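Local coordinates for protein N-alpha-acetyltransferase 35, NatC auxiliary subunit (Saccharomyces cerevisiae, PDB 6YGA) that serves as the auxiliary subunit of the NatC N-terminal acetyltransferase, a complex that acetylates the N-terminal methionine of the L-A virus Gag protein, at residues L62-I67 with R281-P286; L217-H222 with P262-S267; N694-N699 with Q725-K730. One frame throughout, in Å; residues are numbered along the deposited sequence.

Interaction 1 (L62-I67 with R281-P286); sequences LDSSLI and RSNQFP
With CG turned opposite its carbonyl carbon (chi1 -77°), Leu62 reaches the ring of Pro286, and Asn283, its amide anti to the backbone N (chi1 -176°), brings ND2 toward Ser64. At the apolar end the leucine, whose CB leaves the backbone away from Pro286, still returns to the proline ring, Leu62 CD2 lying 3.7 Å from Pro286 CG and 4.1 Å from Pro286 CB. The two side chains lie alongside each other and point the same way, where the backbones come nearest, Leu62 CA to Pro286 CA being 4.7 Å. At the polar end Asn283 ND2 sits 4.0 Å from both CB and OG of Ser64, a van der Waals approach without a hydrogen bond. Each polar group is engaged elsewhere: Ser64 OG bonds Arg51 of the N-alpha-acetyltransferase 38 chain, and Asn283 ND2 bonds Gln278 O weakly.

Each loop is braced from within. Asp63 OD1 receives Ser65 N at 2.9 Å, on its anti side and tilted from the carboxylate plane, while OD2 of the same group forms a salt bridge with Arg22 of the N-alpha-acetyltransferase 38 chain, which should help keep the carboxylate charged. Asn283 OD1 takes Phe285 N at 2.9 Å, from 57° above the carbonyl plane, so the amide is tethered to its own main chain while its nitrogen faces Ser64. The pair is thus a meeting of two loops, each folded by an Asx turn, at the interface of this subunit with N-alpha-acetyltransferase 38.

Interaction 2 (L217-H222 with P262-S267); sequences LTMLKH and PQLQLS
The loop 262-267, extended from Leu264 on, passes beside helix residues 217-222 at a distance that only side chains bridge, the nearest CA atoms, those of Met219 and Leu264, being 9.9 Å apart. This is loop-on-helix packing: after helix 245-260 the chain runs back past helix 215-231 and lays two leucines against one methionine. Met219, built as selenomethionine, is bent at both chi2 (-86°) and chi3 (-67°), a hooked shape that offers its middle to one leucine and its end to the other. Leu264 crosses it at a slant, with CD2 4.2 Å from Met219 CG. Leu266 comes from further along the loop and meets it tip to tip, CD1 lying 3.6 Å from Met219 CE. The interaction is wholly apolar, and no hydrogen bond joins the segments. Val257 and Ile260 of helix 245-260 and Asp94 of helix 85-104 also touch Met219, while Ala91 and Asp94 touch Leu266, so the methionine sits where the loop and several helices converge. On the helix itself, Thr218 O accepts the routine bond from His222 N at 3.0 Å and a second, weak one from His222 ND1 at 3.1 Å, bent to 125° at the hydrogen.

Interaction 3 (N694-N699 with Q725-K730); sequences NTLKKN and QTLRIK
Apolar contact between Leu696 and Leu727 carries the interaction. The two leucines reach toward each other tip to tip; the CB of Leu696 does not aim at the strand, yet the end of its side chain closes on Leu727. A single methyl of the strand residue does the touching: Leu727 CD1 lies 3.8 Å from Leu696 CD2 and 4.1 Å from Leu696 CG. Thr695 adds only a fringe, its CG2 4.4 Å from Leu727 CD1. Leu567, in the loop beyond helix 511-564, touches both leucines, and Leu562 of that helix touches Leu727. Strands 708-713 and 724-729 form a two-stranded antiparallel sheet that leans on the late turns of helix 668-701, Leu727 providing apolar contact with these turns.

No hydrogen bond joins 694-699 to 725-730, but Gln725 O bonds Asn688 ND2 further back on the same helix. Asn699 N shares its hydrogen weakly between Thr695 O at 3.1 Å and Leu696 O at 3.2 Å, while Thr695 OG1 bonds Val691 O one turn back. Main-chain bonds tie Thr726 to Glu711 and Arg728 to Lys709 across the sheet.

Charge pairs lie outside the leucine contact: Arg728 NH1 with Glu711 OE1 on the partner strand, Lys730 NZ with Glu707 OE2, and, from the helix, Lys697 NZ with Asp623 OD1.

How the interactions relate
Interactions 1 and 2 share one half of the chain: the sequence between the segments of interaction 1 includes both segments of interaction 2, whose loop leads through helix 276-280 into 281-286. Even so, their centres are 35 Å apart and their nearest atoms about 20 Å. Interaction 3 follows later, at the C-terminal end, with its centre 55 Å from that of interaction 1 and 56 Å from that of interaction 2. None touches another. Interaction 1 alone meets partner subunits, chiefly N-alpha-acetyltransferase 38, with Leu62 also packing on Pro30 of N-alpha-acetyltransferase 30, the catalytic subunit; interactions 2 and 3 are internal packing of this subunit.

Interaction 1 (L62-I67 with R281-P286)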
ATOM      1  N   LEU B  62      11.745  21.234  -7.502  1.00 71.65           N
ATOM      2  CA  LEU B  62      12.682  20.536  -6.628  1.00 68.26           C
ATOM      3  C   LEU B  62      13.378  21.456  -5.629  1.00 63.80           C
ATOM      4  O   LEU B  62      14.275  20.998  -4.909  1.00 61.17           O
ATOM      5  CB  LEU B  62      13.739  19.800  -7.458  1.00 69.04           C
ATOM      6  CG  LEU B  62      13.336  18.487  -8.129  1.00 68.22           C
ATOM      7  CD1 LEU B  62      14.421  18.023  -9.090  1.00 69.63           C
ATOM      8  CD2 LEU B  62      13.052  17.420  -7.086  1.00 65.18           C
ATOM      9  N   ASP B  63      13.001  22.732  -5.558  1.00 64.27           N
ATOM     10  CA  ASP B  63      13.657  23.702  -4.681  1.00 65.56           C
ATOM     11  C   ASP B  63      12.597  24.360  -3.806  1.00 64.44           C
ATOM     12  O   ASP B  63      11.817  25.189  -4.289  1.00 65.38           O
ATOM     13  CB  ASP B  63      14.425  24.749  -5.496  1.00 68.49           C
ATOM     14  CG  ASP B  63      15.402  25.564  -4.653  1.00 71.39           C
ATOM     15  OD1 ASP B  63      15.225  25.644  -3.421  1.00 72.37           O
ATOM     16  OD2 ASP B  63      16.351  26.137  -5.232  1.00 71.74           O
ATOM     17  N   SER B  64      12.577  24.000  -2.518  1.00 61.96           N
ATOM     18  CA  SER B  64      11.635  24.594  -1.576  1.00 62.68           C
ATOM     19  C   SER B  64      11.998  26.030  -1.211  1.00 64.62           C
ATOM     20  O   SER B  64      11.162  26.744  -0.646  1.00 64.55           O
ATOM     21  CB  SER B  64      11.544  23.734  -0.312  1.00 61.79           C
ATOM     22  OG  SER B  64      12.830  23.427   0.200  1.00 62.70           O
ATOM     23  N   SER B  65      13.221  26.470  -1.514  1.00 64.06           N
ATOM     24  CA  SER B  65      13.578  27.862  -1.273  1.00 65.17           C
ATOM     25  C   SER B  65      12.864  28.807  -2.227  1.00 69.66           C
ATOM     26  O   SER B  65      12.812  30.013  -1.962  1.00 73.18           O
ATOM     27  CB  SER B  65      15.091  28.054  -1.395  1.00 64.26           C
ATOM     28  OG  SER B  65      15.787  27.208  -0.498  1.00 61.73           O
ATOM     29  N   LEU B  66      12.310  28.294  -3.321  1.00 69.45           N
ATOM     30  CA  LEU B  66      11.650  29.126  -4.316  1.00 69.62           C
ATOM     31  C   LEU B  66      10.134  29.117  -4.179  1.00 70.58           C
ATOM     32  O   LEU B  66       9.441  29.594  -5.083  1.00 71.46           O
ATOM     33  CB  LEU B  66      12.053  28.680  -5.722  1.00 68.40           C
ATOM     34  CG  LEU B  66      13.555  28.595  -6.000  1.00 68.72           C
ATOM     35  CD1 LEU B  66      13.794  28.339  -7.476  1.00 68.78           C
ATOM     36  CD2 LEU B  66      14.290  29.851  -5.542  1.00 70.62           C
ATOM     37  N   ILE B  67       9.605  28.581  -3.076  1.00 70.39           N
ATOM     38  CA  ILE B  67       8.163  28.596  -2.854  1.00 72.40           C
ATOM     39  C   ILE B  67       7.672  30.034  -2.814  1.00 75.74           C
ATOM     40  O   ILE B  67       8.220  30.879  -2.094  1.00 77.56           O
ATOM     41  CB  ILE B  67       7.811  27.849  -1.559  1.00 71.90           C
ATOM     42  CG1 ILE B  67       8.157  26.362  -1.682  1.00 68.20           C
ATOM     43  CG2 ILE B  67       6.334  28.034  -1.226  1.00 73.62           C
ATOM     44  CD1 ILE B  67       8.006  25.576  -0.387  1.00 64.37           C
ATOM     45  N   ARG B 281      12.044  26.022   7.490  1.00 72.64           N
ATOM     46  CA  ARG B 281      12.532  24.922   8.308  1.00 71.07           C
ATOM     47  C   ARG B 281      13.345  23.963   7.446  1.00 69.81           C
ATOM     48  O   ARG B 281      13.149  23.871   6.230  1.00 68.35           O
ATOM     49  CB  ARG B 281      11.361  24.203   8.986  1.00 69.99           C
ATOM     50  CG  ARG B 281      11.711  22.893   9.684  1.00 73.34           C
ATOM     51  CD  ARG B 281      10.696  22.535  10.756  1.00 73.80           C
ATOM     52  NE  ARG B 281      11.074  23.082  12.056  1.00 76.70           N
ATOM     53  CZ  ARG B 281      11.723  22.397  12.991  1.00 74.16           C
ATOM     54  NH1 ARG B 281      12.062  21.134  12.777  1.00 70.00           N
ATOM     55  NH2 ARG B 281      12.029  22.973  14.146  1.00 76.55           N
ATOM     56  N   SER B 282      14.303  23.283   8.078  1.00 69.80           N
ATOM     57  CA  SER B 282      15.119  22.288   7.389  1.00 68.51           C
ATOM     58  C   SER B 282      14.235  21.270   6.685  1.00 65.99           C
ATOM     59  O   SER B 282      13.396  20.619   7.314  1.00 64.93           O
ATOM     60  CB  SER B 282      16.050  21.591   8.383  1.00 67.44           C
ATOM     61  OG  SER B 282      17.128  22.433   8.743  1.00 70.80           O
ATOM     62  N   ASN B 283      14.423  21.146   5.372  1.00 66.89           N
ATOM     63  CA  ASN B 283      13.594  20.284   4.537  1.00 64.34           C
ATOM     64  C   ASN B 283      14.482  19.601   3.510  1.00 67.43           C
ATOM     65  O   ASN B 283      15.168  20.274   2.734  1.00 68.79           O
ATOM     66  CB  ASN B 283      12.485  21.091   3.850  1.00 62.06           C
ATOM     67  CG  ASN B 283      11.531  20.221   3.050  1.00 61.35           C
ATOM     68  OD1 ASN B 283      11.579  18.991   3.118  1.00 61.97           O
ATOM     69  ND2 ASN B 283      10.647  20.862   2.291  1.00 58.15           N
ATOM     70  N   GLN B 284      14.474  18.269   3.509  1.00 69.09           N
ATOM     71  CA  GLN B 284      15.242  17.480   2.558  1.00 73.49           C
ATOM     72  C   GLN B 284      14.388  16.945   1.415  1.00 68.53           C
ATOM     73  O   GLN B 284      14.868  16.122   0.630  1.00 68.18           O
ATOM     74  CB  GLN B 284      15.937  16.316   3.272  1.00 80.33           C
ATOM     75  CG  GLN B 284      16.873  16.736   4.394  1.00 89.08           C
ATOM     76  CD  GLN B 284      17.709  15.585   4.914  1.00 94.74           C
ATOM     77  OE1 GLN B 284      17.763  14.517   4.305  1.00 95.89           O
ATOM     78  NE2 GLN B 284      18.368  15.797   6.047  1.00 98.55           N
ATOM     79  N   PHE B 285      13.145  17.394   1.302  1.00 65.19           N
ATOM     80  CA  PHE B 285      12.195  16.894   0.322  1.00 64.65           C
ATOM     81  C   PHE B 285      11.743  18.015  -0.607  1.00 66.05           C
ATOM     82  O   PHE B 285      11.823  19.196  -0.251  1.00 67.78           O
ATOM     83  CB  PHE B 285      10.975  16.276   1.023  1.00 62.90           C
ATOM     84  CG  PHE B 285      11.302  15.059   1.841  1.00 63.58           C
ATOM     85  CD1 PHE B 285      11.744  15.181   3.149  1.00 65.04           C
ATOM     86  CD2 PHE B 285      11.169  13.790   1.299  1.00 63.17           C
ATOM     87  CE1 PHE B 285      12.050  14.058   3.899  1.00 65.41           C
ATOM     88  CE2 PHE B 285      11.470  12.666   2.044  1.00 62.39           C
ATOM     89  CZ  PHE B 285      11.911  12.798   3.345  1.00 63.19           C
ATOM     90  N   PRO B 286      11.271  17.683  -1.807  1.00 64.79           N
ATOM     91  CA  PRO B 286      10.766  18.719  -2.723  1.00 64.68           C
ATOM     92  C   PRO B 286       9.520  19.377  -2.159  1.00 64.10           C
ATOM     93  O   PRO B 286       8.813  18.779  -1.334  1.00 53.39           O
ATOM     94  CB  PRO B 286      10.448  17.936  -4.007  1.00 64.24           C
ATOM     95  CG  PRO B 286      11.248  16.678  -3.901  1.00 62.45           C
ATOM     96  CD  PRO B 286      11.290  16.352  -2.440  1.00 60.73           C
TER

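Interaction 2 (L217-H222 with P262-S267)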
ATOM      1  N   LEU B 217     -19.536  29.966  18.669  1.00 86.76           N
ATOM      2  CA  LEU B 217     -19.215  29.474  20.004  1.00 85.83           C
ATOM      3  C   LEU B 217     -19.580  28.004  20.151  1.00 84.06           C
ATOM      4  O   LEU B 217     -18.809  27.221  20.719  1.00 82.11           O
ATOM      5  CB  LEU B 217     -19.929  30.311  21.061  1.00 88.29           C
ATOM      6  CG  LEU B 217     -19.638  29.923  22.509  1.00 85.73           C
ATOM      7  CD1 LEU B 217     -18.203  30.270  22.881  1.00 83.56           C
ATOM      8  CD2 LEU B 217     -20.622  30.603  23.441  1.00 88.08           C
ATOM      9  N   THR B 218     -20.752  27.609  19.646  1.00 85.09           N
ATOM     10  CA  THR B 218     -21.128  26.199  19.663  1.00 83.17           C
ATOM     11  C   THR B 218     -20.114  25.355  18.901  1.00 81.85           C
ATOM     12  O   THR B 218     -19.736  24.266  19.348  1.00 80.43           O
ATOM     13  CB  THR B 218     -22.526  26.019  19.067  1.00 84.63           C
ATOM     14  OG1 THR B 218     -23.423  26.976  19.643  1.00 87.86           O
ATOM     15  CG2 THR B 218     -23.048  24.619  19.343  1.00 83.68           C
HETATM   16  N   MSE B 219     -19.658  25.848  17.752  1.00 83.00           N
HETATM   17  CA  MSE B 219     -18.623  25.182  16.967  1.00 82.90           C
HETATM   18  C   MSE B 219     -17.361  24.923  17.783  1.00 80.22           C
HETATM   19  O   MSE B 219     -16.815  23.819  17.772  1.00 77.53           O
HETATM   20  CB  MSE B 219     -18.272  26.021  15.741  1.00 88.83           C
HETATM   21  CG  MSE B 219     -19.077  25.691  14.503  1.00 93.55           C
HETATM   22 SE   MSE B 219     -18.274  24.229  13.500  0.64 94.25          SE
HETATM   23  CE  MSE B 219     -16.640  25.139  12.918  1.00 93.49           C
ATOM     24  N   LEU B 220     -16.902  25.961  18.486  1.00 80.45           N
ATOM     25  CA  LEU B 220     -15.663  25.851  19.247  1.00 77.66           C
ATOM     26  C   LEU B 220     -15.817  24.888  20.420  1.00 77.27           C
ATOM     27  O   LEU B 220     -14.874  24.168  20.764  1.00 76.37           O
ATOM     28  CB  LEU B 220     -15.223  27.233  19.728  1.00 78.16           C
ATOM     29  CG  LEU B 220     -13.770  27.370  20.177  1.00 76.21           C
ATOM     30  CD1 LEU B 220     -12.840  26.819  19.110  1.00 73.12           C
ATOM     31  CD2 LEU B 220     -13.440  28.827  20.475  1.00 78.06           C
ATOM     32  N   LYS B 221     -16.998  24.860  21.044  1.00 78.46           N
ATOM     33  CA  LYS B 221     -17.247  23.890  22.106  1.00 78.97           C
ATOM     34  C   LYS B 221     -17.170  22.462  21.578  1.00 76.37           C
ATOM     35  O   LYS B 221     -16.567  21.588  22.213  1.00 75.22           O
ATOM     36  CB  LYS B 221     -18.611  24.151  22.748  1.00 83.74           C
ATOM     37  CG  LYS B 221     -18.745  25.507  23.432  1.00 89.08           C
ATOM     38  CD  LYS B 221     -20.123  25.666  24.061  1.00 93.99           C
ATOM     39  CE  LYS B 221     -20.390  24.580  25.094  1.00 94.64           C
ATOM     40  NZ  LYS B 221     -21.795  24.612  25.591  1.00 97.19           N
ATOM     41  N   HIS B 222     -17.769  22.203  20.413  1.00 74.97           N
ATOM     42  CA  HIS B 222     -17.726  20.854  19.855  1.00 70.55           C
ATOM     43  C   HIS B 222     -16.318  20.488  19.403  1.00 68.57           C
ATOM     44  O   HIS B 222     -15.886  19.342  19.571  1.00 66.88           O
ATOM     45  CB  HIS B 222     -18.710  20.721  18.693  1.00 71.03           C
ATOM     46  CG  HIS B 222     -20.134  20.538  19.119  1.00 73.73           C
ATOM     47  ND1 HIS B 222     -21.109  21.481  18.875  1.00 76.84           N
ATOM     48  CD2 HIS B 222     -20.749  19.520  19.766  1.00 74.12           C
ATOM     49  CE1 HIS B 222     -22.263  21.053  19.358  1.00 78.74           C
ATOM     50  NE2 HIS B 222     -22.072  19.866  19.904  1.00 76.47           N
ATOM     51  N   PRO B 262     -23.255  24.051   7.087  1.00 89.34           N
ATOM     52  CA  PRO B 262     -23.947  24.868   6.079  1.00 93.25           C
ATOM     53  C   PRO B 262     -24.424  26.209   6.608  1.00 96.06           C
ATOM     54  O   PRO B 262     -24.634  27.132   5.813  1.00 97.61           O
ATOM     55  CB  PRO B 262     -25.124  23.980   5.653  1.00 94.54           C
ATOM     56  CG  PRO B 262     -25.374  23.110   6.823  1.00 93.03           C
ATOM     57  CD  PRO B 262     -24.009  22.816   7.380  1.00 89.00           C
ATOM     58  N   GLN B 263     -24.584  26.358   7.926  1.00 97.69           N
ATOM     59  CA  GLN B 263     -25.245  27.541   8.463  1.00103.18           C
ATOM     60  C   GLN B 263     -24.321  28.744   8.587  1.00108.36           C
ATOM     61  O   GLN B 263     -24.815  29.874   8.671  1.00111.63           O
ATOM     62  CB  GLN B 263     -25.865  27.238   9.832  1.00100.55           C
ATOM     63  CG  GLN B 263     -26.867  26.094   9.825  1.00 98.72           C
ATOM     64  CD  GLN B 263     -27.786  26.111  11.035  1.00100.10           C
ATOM     65  OE1 GLN B 263     -28.088  27.172  11.586  1.00102.04           O
ATOM     66  NE2 GLN B 263     -28.236  24.934  11.453  1.00 99.75           N
ATOM     67  N   LEU B 264     -23.006  28.543   8.587  1.00111.34           N
ATOM     68  CA  LEU B 264     -22.080  29.645   8.793  1.00117.22           C
ATOM     69  C   LEU B 264     -20.873  29.506   7.876  1.00118.88           C
ATOM     70  O   LEU B 264     -20.571  28.428   7.353  1.00115.92           O
ATOM     71  CB  LEU B 264     -21.630  29.731  10.257  1.00117.58           C
ATOM     72  CG  LEU B 264     -20.936  28.524  10.887  1.00113.54           C
ATOM     73  CD1 LEU B 264     -19.437  28.703  10.873  1.00110.25           C
ATOM     74  CD2 LEU B 264     -21.423  28.360  12.302  1.00115.04           C
ATOM     75  N   GLN B 265     -20.184  30.627   7.696  1.00126.10           N
ATOM     76  CA  GLN B 265     -19.018  30.728   6.832  1.00125.82           C
ATOM     77  C   GLN B 265     -17.789  30.992   7.690  1.00122.27           C
ATOM     78  O   GLN B 265     -17.815  31.864   8.566  1.00123.53           O
ATOM     79  CB  GLN B 265     -19.204  31.850   5.808  1.00133.73           C
ATOM     80  CG  GLN B 265     -18.370  31.711   4.548  1.00138.38           C
ATOM     81  CD  GLN B 265     -18.857  30.593   3.647  1.00141.07           C
ATOM     82  OE1 GLN B 265     -19.963  30.080   3.817  1.00144.85           O
ATOM     83  NE2 GLN B 265     -18.031  30.211   2.681  1.00140.91           N
ATOM     84  N   LEU B 266     -16.719  30.245   7.432  1.00113.25           N
ATOM     85  CA  LEU B 266     -15.491  30.313   8.213  1.00105.26           C
ATOM     86  C   LEU B 266     -14.338  30.787   7.344  1.00101.72           C
ATOM     87  O   LEU B 266     -14.143  30.282   6.233  1.00101.83           O
ATOM     88  CB  LEU B 266     -15.146  28.950   8.807  1.00 99.25           C
ATOM     89  CG  LEU B 266     -16.084  28.415   9.879  1.00 97.68           C
ATOM     90  CD1 LEU B 266     -16.116  26.903   9.814  1.00 94.36           C
ATOM     91  CD2 LEU B 266     -15.634  28.889  11.249  1.00 98.20           C
ATOM     92  N   SER B 267     -13.565  31.734   7.863  1.00 98.46           N
ATOM     93  CA  SER B 267     -12.366  32.219   7.194  1.00 94.91           C
ATOM     94  C   SER B 267     -11.237  32.362   8.207  1.00 88.88           C
ATOM     95  O   SER B 267     -11.240  33.304   9.010  1.00 88.69           O
ATOM     96  CB  SER B 267     -12.631  33.555   6.496  1.00100.62           C
ATOM     97  OG  SER B 267     -13.440  33.379   5.348  1.00103.75           O
TER

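Interaction 3 (N694-N699 with Q725-K730)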
ATOM      1  N   ASN B 694     -27.005 -15.083 -26.065  1.00 56.01           N
ATOM      2  CA  ASN B 694     -27.935 -14.421 -26.975  1.00 59.84           C
ATOM      3  C   ASN B 694     -27.203 -13.496 -27.940  1.00 58.44           C
ATOM      4  O   ASN B 694     -27.554 -13.418 -29.122  1.00 60.63           O
ATOM      5  CB  ASN B 694     -28.986 -13.646 -26.179  1.00 65.87           C
ATOM      6  CG  ASN B 694     -29.872 -14.552 -25.344  1.00 72.58           C
ATOM      7  OD1 ASN B 694     -30.370 -14.155 -24.292  1.00 76.70           O
ATOM      8  ND2 ASN B 694     -30.067 -15.780 -25.811  1.00 73.00           N
ATOM      9  N   THR B 695     -26.176 -12.796 -27.457  1.00 56.00           N
ATOM     10  CA  THR B 695     -25.438 -11.876 -28.317  1.00 54.67           C
ATOM     11  C   THR B 695     -24.651 -12.622 -29.389  1.00 57.15           C
ATOM     12  O   THR B 695     -24.620 -12.200 -30.550  1.00 60.35           O
ATOM     13  CB  THR B 695     -24.505 -11.005 -27.474  1.00 48.20           C
ATOM     14  OG1 THR B 695     -25.285 -10.157 -26.621  1.00 47.09           O
ATOM     15  CG2 THR B 695     -23.617 -10.142 -28.363  1.00 44.68           C
ATOM     16  N   LEU B 696     -24.024 -13.742 -29.025  1.00 56.39           N
ATOM     17  CA  LEU B 696     -23.100 -14.404 -29.938  1.00 58.99           C
ATOM     18  C   LEU B 696     -23.814 -15.262 -30.976  1.00 62.44           C
ATOM     19  O   LEU B 696     -23.305 -15.424 -32.091  1.00 63.62           O
ATOM     20  CB  LEU B 696     -22.102 -15.242 -29.142  1.00 58.56           C
ATOM     21  CG  LEU B 696     -21.221 -14.380 -28.240  1.00 58.49           C
ATOM     22  CD1 LEU B 696     -20.125 -15.202 -27.584  1.00 57.14           C
ATOM     23  CD2 LEU B 696     -20.648 -13.217 -29.035  1.00 58.22           C
ATOM     24  N   LYS B 697     -24.978 -15.819 -30.632  1.00 64.70           N
ATOM     25  CA  LYS B 697     -25.765 -16.548 -31.620  1.00 70.45           C
ATOM     26  C   LYS B 697     -26.225 -15.626 -32.744  1.00 78.88           C
ATOM     27  O   LYS B 697     -26.184 -16.001 -33.922  1.00 81.50           O
ATOM     28  CB  LYS B 697     -26.960 -17.220 -30.946  1.00 69.47           C
ATOM     29  CG  LYS B 697     -26.596 -18.424 -30.092  1.00 67.54           C
ATOM     30  CD  LYS B 697     -27.826 -18.991 -29.402  1.00 70.12           C
ATOM     31  CE  LYS B 697     -27.529 -20.316 -28.720  1.00 70.34           C
ATOM     32  NZ  LYS B 697     -27.163 -21.379 -29.695  1.00 71.48           N
ATOM     33  N   LYS B 698     -26.662 -14.411 -32.401  1.00 83.65           N
ATOM     34  CA  LYS B 698     -27.028 -13.442 -33.430  1.00 88.11           C
ATOM     35  C   LYS B 698     -25.810 -13.008 -34.235  1.00 91.44           C
ATOM     36  O   LYS B 698     -25.918 -12.732 -35.437  1.00 92.81           O
ATOM     37  CB  LYS B 698     -27.701 -12.221 -32.800  1.00 87.42           C
ATOM     38  CG  LYS B 698     -28.990 -12.513 -32.048  1.00 86.92           C
ATOM     39  CD  LYS B 698     -29.630 -11.228 -31.542  1.00 86.68           C
ATOM     40  CE  LYS B 698     -29.971 -10.296 -32.693  1.00 88.49           C
ATOM     41  NZ  LYS B 698     -30.962 -10.906 -33.624  1.00 91.69           N
ATOM     42  N   ASN B 699     -24.642 -12.949 -33.593  1.00 95.51           N
ATOM     43  CA  ASN B 699     -23.458 -12.405 -34.254  1.00 97.50           C
ATOM     44  C   ASN B 699     -22.934 -13.350 -35.330  1.00101.56           C
ATOM     45  O   ASN B 699     -22.490 -12.901 -36.392  1.00106.41           O
ATOM     46  CB  ASN B 699     -22.371 -12.111 -33.219  1.00 96.11           C
ATOM     47  CG  ASN B 699     -21.435 -10.995 -33.653  1.00 97.81           C
ATOM     48  OD1 ASN B 699     -21.867  -9.994 -34.227  1.00 98.39           O
ATOM     49  ND2 ASN B 699     -20.147 -11.163 -33.379  1.00 98.19           N
ATOM     50  N   GLN B 725     -17.003 -11.738 -16.508  1.00 38.11           N
ATOM     51  CA  GLN B 725     -16.348 -11.700 -17.815  1.00 38.38           C
ATOM     52  C   GLN B 725     -17.343 -11.136 -18.823  1.00 40.16           C
ATOM     53  O   GLN B 725     -18.242 -11.841 -19.288  1.00 40.71           O
ATOM     54  CB  GLN B 725     -15.861 -13.088 -18.212  1.00 37.30           C
ATOM     55  CG  GLN B 725     -14.872 -13.694 -17.221  1.00 37.50           C
ATOM     56  CD  GLN B 725     -14.425 -15.094 -17.604  1.00 38.54           C
ATOM     57  OE1 GLN B 725     -13.851 -15.308 -18.672  1.00 39.32           O
ATOM     58  NE2 GLN B 725     -14.684 -16.055 -16.725  1.00 35.97           N
ATOM     59  N   THR B 726     -17.172  -9.860 -19.172  1.00 37.80           N
ATOM     60  CA  THR B 726     -18.170  -9.086 -19.897  1.00 39.76           C
ATOM     61  C   THR B 726     -17.713  -8.791 -21.320  1.00 40.72           C
ATOM     62  O   THR B 726     -16.560  -8.414 -21.549  1.00 39.66           O
ATOM     63  CB  THR B 726     -18.457  -7.770 -19.164  1.00 42.53           C
ATOM     64  OG1 THR B 726     -18.715  -8.047 -17.781  1.00 44.05           O
ATOM     65  CG2 THR B 726     -19.659  -7.055 -19.770  1.00 40.81           C
ATOM     66  N   LEU B 727     -18.625  -8.971 -22.273  1.00 42.44           N
ATOM     67  CA  LEU B 727     -18.387  -8.560 -23.649  1.00 45.40           C
ATOM     68  C   LEU B 727     -18.521  -7.052 -23.759  1.00 50.03           C
ATOM     69  O   LEU B 727     -19.346  -6.444 -23.078  1.00 52.67           O
ATOM     70  CB  LEU B 727     -19.385  -9.225 -24.596  1.00 47.38           C
ATOM     71  CG  LEU B 727     -19.141 -10.701 -24.881  1.00 48.31           C
ATOM     72  CD1 LEU B 727     -20.144 -11.229 -25.886  1.00 50.26           C
ATOM     73  CD2 LEU B 727     -17.725 -10.873 -25.381  1.00 47.88           C
ATOM     74  N   ARG B 728     -17.709  -6.450 -24.622  1.00 50.07           N
ATOM     75  CA  ARG B 728     -17.821  -5.024 -24.886  1.00 55.25           C
ATOM     76  C   ARG B 728     -17.354  -4.751 -26.306  1.00 56.45           C
ATOM     77  O   ARG B 728     -16.358  -5.320 -26.761  1.00 53.64           O
ATOM     78  CB  ARG B 728     -17.023  -4.194 -23.872  1.00 59.91           C
ATOM     79  CG  ARG B 728     -17.901  -3.606 -22.774  1.00 67.32           C
ATOM     80  CD  ARG B 728     -17.113  -3.096 -21.584  1.00 72.36           C
ATOM     81  NE  ARG B 728     -17.975  -2.965 -20.411  1.00 76.01           N
ATOM     82  CZ  ARG B 728     -17.554  -2.601 -19.203  1.00 76.53           C
ATOM     83  NH1 ARG B 728     -16.274  -2.323 -18.996  1.00 76.19           N
ATOM     84  NH2 ARG B 728     -18.417  -2.516 -18.200  1.00 76.12           N
ATOM     85  N   ILE B 729     -18.098  -3.895 -27.009  1.00 60.72           N
ATOM     86  CA  ILE B 729     -17.760  -3.563 -28.385  1.00 67.42           C
ATOM     87  C   ILE B 729     -16.462  -2.768 -28.414  1.00 74.07           C
ATOM     88  O   ILE B 729     -16.250  -1.855 -27.602  1.00 73.38           O
ATOM     89  CB  ILE B 729     -18.911  -2.785 -29.046  1.00 69.00           C
ATOM     90  CG1 ILE B 729     -20.164  -3.660 -29.132  1.00 66.82           C
ATOM     91  CG2 ILE B 729     -18.503  -2.284 -30.424  1.00 70.65           C
ATOM     92  CD1 ILE B 729     -21.299  -3.025 -29.903  1.00 67.67           C
ATOM     93  N   LYS B 730     -15.585  -3.114 -29.349  1.00 81.01           N
ATOM     94  CA  LYS B 730     -14.288  -2.460 -29.473  1.00 87.78           C
ATOM     95  C   LYS B 730     -14.429  -1.048 -30.039  1.00 91.12           C
ATOM     96  O   LYS B 730     -13.743  -0.122 -29.607  1.00 93.33           O
ATOM     97  CB  LYS B 730     -13.361  -3.295 -30.358  1.00 94.01           C
ATOM     98  CG  LYS B 730     -11.879  -3.071 -30.119  1.00 97.25           C
ATOM     99  CD  LYS B 730     -11.058  -4.064 -30.925  1.00 98.01           C
ATOM    100  CE  LYS B 730     -11.539  -5.488 -30.682  1.00 98.74           C
ATOM    101  NZ  LYS B 730     -10.780  -6.493 -31.475  1.00 99.35           N
TER